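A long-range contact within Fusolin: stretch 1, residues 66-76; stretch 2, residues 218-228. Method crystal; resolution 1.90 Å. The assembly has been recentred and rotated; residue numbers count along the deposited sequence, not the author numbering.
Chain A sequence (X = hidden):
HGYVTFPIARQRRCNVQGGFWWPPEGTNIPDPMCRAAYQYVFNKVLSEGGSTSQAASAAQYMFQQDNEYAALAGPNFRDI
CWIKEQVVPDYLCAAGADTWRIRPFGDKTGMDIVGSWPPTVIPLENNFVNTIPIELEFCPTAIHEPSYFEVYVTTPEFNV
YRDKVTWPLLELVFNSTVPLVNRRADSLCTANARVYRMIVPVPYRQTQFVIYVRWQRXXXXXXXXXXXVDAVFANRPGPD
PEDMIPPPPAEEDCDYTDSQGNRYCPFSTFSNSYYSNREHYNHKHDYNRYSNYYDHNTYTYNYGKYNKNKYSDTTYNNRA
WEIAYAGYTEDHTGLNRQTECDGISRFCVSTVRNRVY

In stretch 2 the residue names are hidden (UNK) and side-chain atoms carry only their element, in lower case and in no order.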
# COMPACT_ATOMS: atom_id res chain seq x y z
N ASP A 66 -7.39 9.41 2.00
CA ASP A 66 -6.27 8.49 2.24
C ASP A 66 -6.31 7.84 3.62
O ASP A 66 -5.72 6.80 3.79
CB ASP A 66 -4.92 9.18 2.02
CG ASP A 66 -4.51 10.27 2.98
OD1 ASP A 66 -5.38 10.74 3.77
OD2 ASP A 66 -3.40 10.81 2.82
N ASN A 67 -7.07 8.42 4.59
CA ASN A 67 -7.26 7.85 5.91
C ASN A 67 -8.54 7.00 6.04
O ASN A 67 -8.80 6.49 7.13
CB ASN A 67 -7.24 8.96 6.96
CG ASN A 67 -8.38 9.93 6.80
OD1 ASN A 67 -8.99 10.02 5.74
ND2 ASN A 67 -8.65 10.72 7.80
N GLU A 68 -9.32 6.85 4.97
CA GLU A 68 -10.56 6.07 4.96
C GLU A 68 -10.61 5.01 3.89
O GLU A 68 -11.62 4.83 3.21
CB GLU A 68 -11.78 7.03 4.92
CG GLU A 68 -13.04 6.35 5.44
CD GLU A 68 -14.20 7.31 5.49
OE1 GLU A 68 -14.71 7.69 4.42
OE2 GLU A 68 -14.51 7.78 6.61
N TYR A 69 -9.53 4.22 3.77
CA TYR A 69 -9.49 3.07 2.90
C TYR A 69 -10.04 1.95 3.76
O TYR A 69 -9.31 1.16 4.36
CB TYR A 69 -8.08 2.80 2.39
CG TYR A 69 -7.79 3.62 1.15
CD1 TYR A 69 -8.05 4.99 1.11
CD2 TYR A 69 -7.34 3.02 -0.01
CE1 TYR A 69 -7.83 5.74 -0.04
CE2 TYR A 69 -7.12 3.75 -1.17
CZ TYR A 69 -7.38 5.11 -1.19
OH TYR A 69 -7.15 5.79 -2.34
N ALA A 70 -11.36 1.97 3.91
CA ALA A 70 -12.07 1.14 4.84
C ALA A 70 -13.15 0.30 4.25
O ALA A 70 -13.61 0.56 3.16
CB ALA A 70 -12.67 2.03 5.92
N ALA A 71 -13.58 -0.71 5.00
CA ALA A 71 -14.71 -1.58 4.63
C ALA A 71 -15.37 -2.06 5.90
O ALA A 71 -14.67 -2.33 6.88
CB ALA A 71 -14.23 -2.79 3.82
N LEU A 72 -16.70 -2.24 5.86
CA LEU A 72 -17.45 -2.69 7.02
C LEU A 72 -17.63 -4.18 6.99
O LEU A 72 -18.28 -4.71 6.09
CB LEU A 72 -18.82 -2.00 7.09
CG LEU A 72 -18.82 -0.46 7.03
CD1 LEU A 72 -20.23 0.08 7.26
CD2 LEU A 72 -17.93 0.12 8.09
N ALA A 73 -17.07 -4.87 7.97
CA ALA A 73 -17.18 -6.33 8.04
C ALA A 73 -18.40 -6.85 8.81
O ALA A 73 -18.78 -8.02 8.63
CB ALA A 73 -15.93 -6.92 8.64
N GLY A 74 -18.95 -6.04 9.72
CA GLY A 74 -20.02 -6.53 10.59
C GLY A 74 -19.43 -7.37 11.70
O GLY A 74 -18.21 -7.38 11.89
N PRO A 75 -20.26 -8.05 12.51
CA PRO A 75 -19.74 -8.79 13.66
C PRO A 75 -18.86 -10.01 13.40
O PRO A 75 -18.18 -10.41 14.32
CB PRO A 75 -21.01 -9.13 14.47
CG PRO A 75 -22.07 -9.13 13.53
CD PRO A 75 -21.73 -8.13 12.45
N ASN A 76 -18.79 -10.52 12.17
CA ASN A 76 -17.94 -11.66 11.83
C ASN A 76 -16.48 -11.25 11.46
O ASN A 76 -15.76 -12.06 10.88
CB ASN A 76 -18.56 -12.40 10.64
CG ASN A 76 -19.95 -12.91 10.90
OD1 ASN A 76 -20.25 -13.38 11.99
ND2 ASN A 76 -20.81 -12.89 9.89
N UNK A 218 -12.61 -3.73 16.94
CA UNK A 218 -13.25 -4.86 17.64
C UNK A 218 -14.55 -4.27 18.04
O UNK A 218 -14.65 -3.62 19.09
c UNK A 218 -12.42 -5.38 18.82
c UNK A 218 -11.13 -5.96 18.32
c UNK A 218 -13.21 -6.45 19.66
c UNK A 218 -10.11 -6.14 19.32
N UNK A 219 -15.53 -4.41 17.17
CA UNK A 219 -16.80 -3.72 17.31
C UNK A 219 -17.90 -4.40 16.48
O UNK A 219 -17.58 -4.92 15.43
o UNK A 219 -17.86 -0.73 17.67
c UNK A 219 -16.48 -2.34 16.73
c UNK A 219 -17.59 -1.40 16.66
o UNK A 219 -18.19 -1.30 15.57
N UNK A 220 -19.21 -4.27 16.82
CA UNK A 220 -20.24 -4.93 15.97
C UNK A 220 -20.40 -4.49 14.51
O UNK A 220 -20.83 -5.29 13.69
c UNK A 220 -19.81 -3.72 18.05
c UNK A 220 -21.27 -3.65 17.73
c UNK A 220 -21.55 -4.73 16.77
N UNK A 221 -20.11 -3.22 14.18
CA UNK A 221 -20.20 -2.74 12.80
C UNK A 221 -18.94 -3.25 12.00
O UNK A 221 -18.99 -3.42 10.80
c UNK A 221 -21.80 -0.86 13.27
c UNK A 221 -20.19 -0.65 11.36
c UNK A 221 -20.39 -1.21 12.76
N UNK A 222 -17.85 -3.49 12.72
CA UNK A 222 -16.64 -4.10 12.21
C UNK A 222 -15.95 -3.32 11.12
O UNK A 222 -15.48 -3.92 10.15
N UNK A 223 -15.79 -2.01 11.33
CA UNK A 223 -15.09 -1.21 10.34
C UNK A 223 -13.61 -1.55 10.43
O UNK A 223 -13.05 -1.66 11.52
c UNK A 223 -14.98 2.61 9.57
o UNK A 223 -15.26 3.19 8.50
o UNK A 223 -14.88 3.19 10.67
c UNK A 223 -15.32 0.28 10.55
c UNK A 223 -14.61 1.14 9.51
N UNK A 224 -13.00 -1.79 9.27
CA UNK A 224 -11.58 -2.08 9.19
C UNK A 224 -10.93 -1.23 8.13
O UNK A 224 -11.60 -0.85 7.18
N UNK A 225 -9.65 -0.93 8.29
CA UNK A 225 -8.85 -0.11 7.38
C UNK A 225 -7.77 -0.96 6.77
O UNK A 225 -7.18 -1.78 7.47
c UNK A 225 -9.80 1.62 9.97
c UNK A 225 -10.87 2.33 10.49
c UNK A 225 -9.27 1.93 8.72
c UNK A 225 -11.40 3.40 9.78
c UNK A 225 -9.78 3.03 8.05
c UNK A 225 -10.85 3.75 8.57
c UNK A 225 -8.22 1.07 8.09
N UNK A 226 -7.60 -0.84 5.46
CA UNK A 226 -6.71 -1.69 4.67
C UNK A 226 -5.83 -0.82 3.80
O UNK A 226 -6.34 0.00 3.06
c UNK A 226 -10.57 -3.83 5.78
c UNK A 226 -10.23 -5.15 6.03
c UNK A 226 -8.50 -3.52 4.55
c UNK A 226 -9.05 -5.67 5.51
c UNK A 226 -7.54 -2.62 3.79
o UNK A 226 -11.03 -5.98 6.80
c UNK A 226 -8.23 -4.86 4.73
c UNK A 226 -9.71 -3.02 5.05
N UNK A 227 -4.50 -1.02 3.86
CA UNK A 227 -3.56 -0.26 3.04
C UNK A 227 -2.51 -1.13 2.43
O UNK A 227 -1.90 -1.96 3.12
c UNK A 227 -2.81 0.75 3.89
o UNK A 227 -2.88 2.90 4.92
n UNK A 227 -4.81 2.19 4.08
c UNK A 227 -3.54 1.99 4.38
N UNK A 228 -2.24 -0.87 1.14
CA UNK A 228 -1.11 -1.47 0.43
C UNK A 228 0.10 -0.61 0.64
O UNK A 228 -0.02 0.60 0.54
s UNK A 228 -2.60 -2.89 -1.38
c UNK A 228 -1.42 -1.60 -1.06
O HOH W 1 -6.69 4.37 5.03
O HOH W 2 -15.92 5.71 8.33
O HOH W 3 -13.24 -4.83 7.83

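Position 218 has four side-chain carbons, forked at the first, with one arm two carbons long. It touches nothing on stretch 1. This is Ile218.

Position 219 has two carbons, the second carrying two oxygens. Its side chain stays clear of stretch 1. A carboxylate on so short a stem is aspartate, Asp219. It serves its own stretch: OD2 accepts a hydrogen bond from the backbone N of position 221, at 3.1 Å.

At position 220, three carbons close a ring onto the backbone N. This is Pro220. Its O lies 3.1 Å from Pro75 N, but that nitrogen has no hydrogen to share.

Position 221 has one carbon carrying two more, and one of these packs against the Leu72 side chain. This is Val221. Val221 CG1 lies 4.0 Å from Leu72 CD2. The backbone O accepts a hydrogen bond from Gly74 N at 2.8 Å.

Position 222 has no side-chain atoms and a positive phi. An ideal CB here would point toward stretch 1 and lie 2.3 Å from Gly74 O, a clash. It is Gly222. Its O accepts from Ala73 N at 2.9 Å.

Position 223 has three carbons, the third carrying two oxygens. Its CB meets Leu72 CD2 at 3.6 Å. This is Glu223. Water 2 donates to Glu223 OE2 at 2.6 Å and to Glu68 OE2 at 3.0 Å, so it links the two carboxylates.

Position 224 again lacks side-chain atoms and is Gly224. It pairs with Ala71 through two hydrogen bonds: Ala71 N to Gly224 O at 2.9 Å, and Gly224 N to Ala71 O at 3.0 Å.

Position 225 has one carbon and then a six-carbon ring with no oxygen. The ring packs against Ala70 CB, and Glu68 CA lies at its edge. This is Phe225. Phe225 CE2 is 3.6 Å from Ala70 CB.

Position 226 has the same skeleton plus one oxygen, and its ring approaches Ala71 CB. This is Tyr226. Tyr226 CE1 is 4.3 Å from Ala71 CB. Its N donates to Tyr69 O at 2.9 Å.

Position 227 has two carbons, the second carrying one oxygen and one nitrogen. The nitrogen approaches Tyr69 CB. This is Asn227. Asn227 ND2 is 3.7 Å from Tyr69 CB. It also donates to water 1 at 3.0 Å. That water accepts from Tyr69 N, at 3.1 Å, and donates to Asp66 O, at 2.9 Å.

Position 228 has one carbon and one sulfur, and does not touch stretch 1. This is Cys228, bonded covalently elsewhere in the structure.

The contact is a short antiparallel pairing of strand 70-72 with strand 223-228. Backbone hydrogen bonds set the register and continue past the strand at Ala73 and Gly74. Ala70, Leu72, Glu223 and Phe225 share one sheet face; Ala71 points to the other. Together the stretches bury 646 Å².

Stretch 2 (218-228) IDPVGEGFYNC
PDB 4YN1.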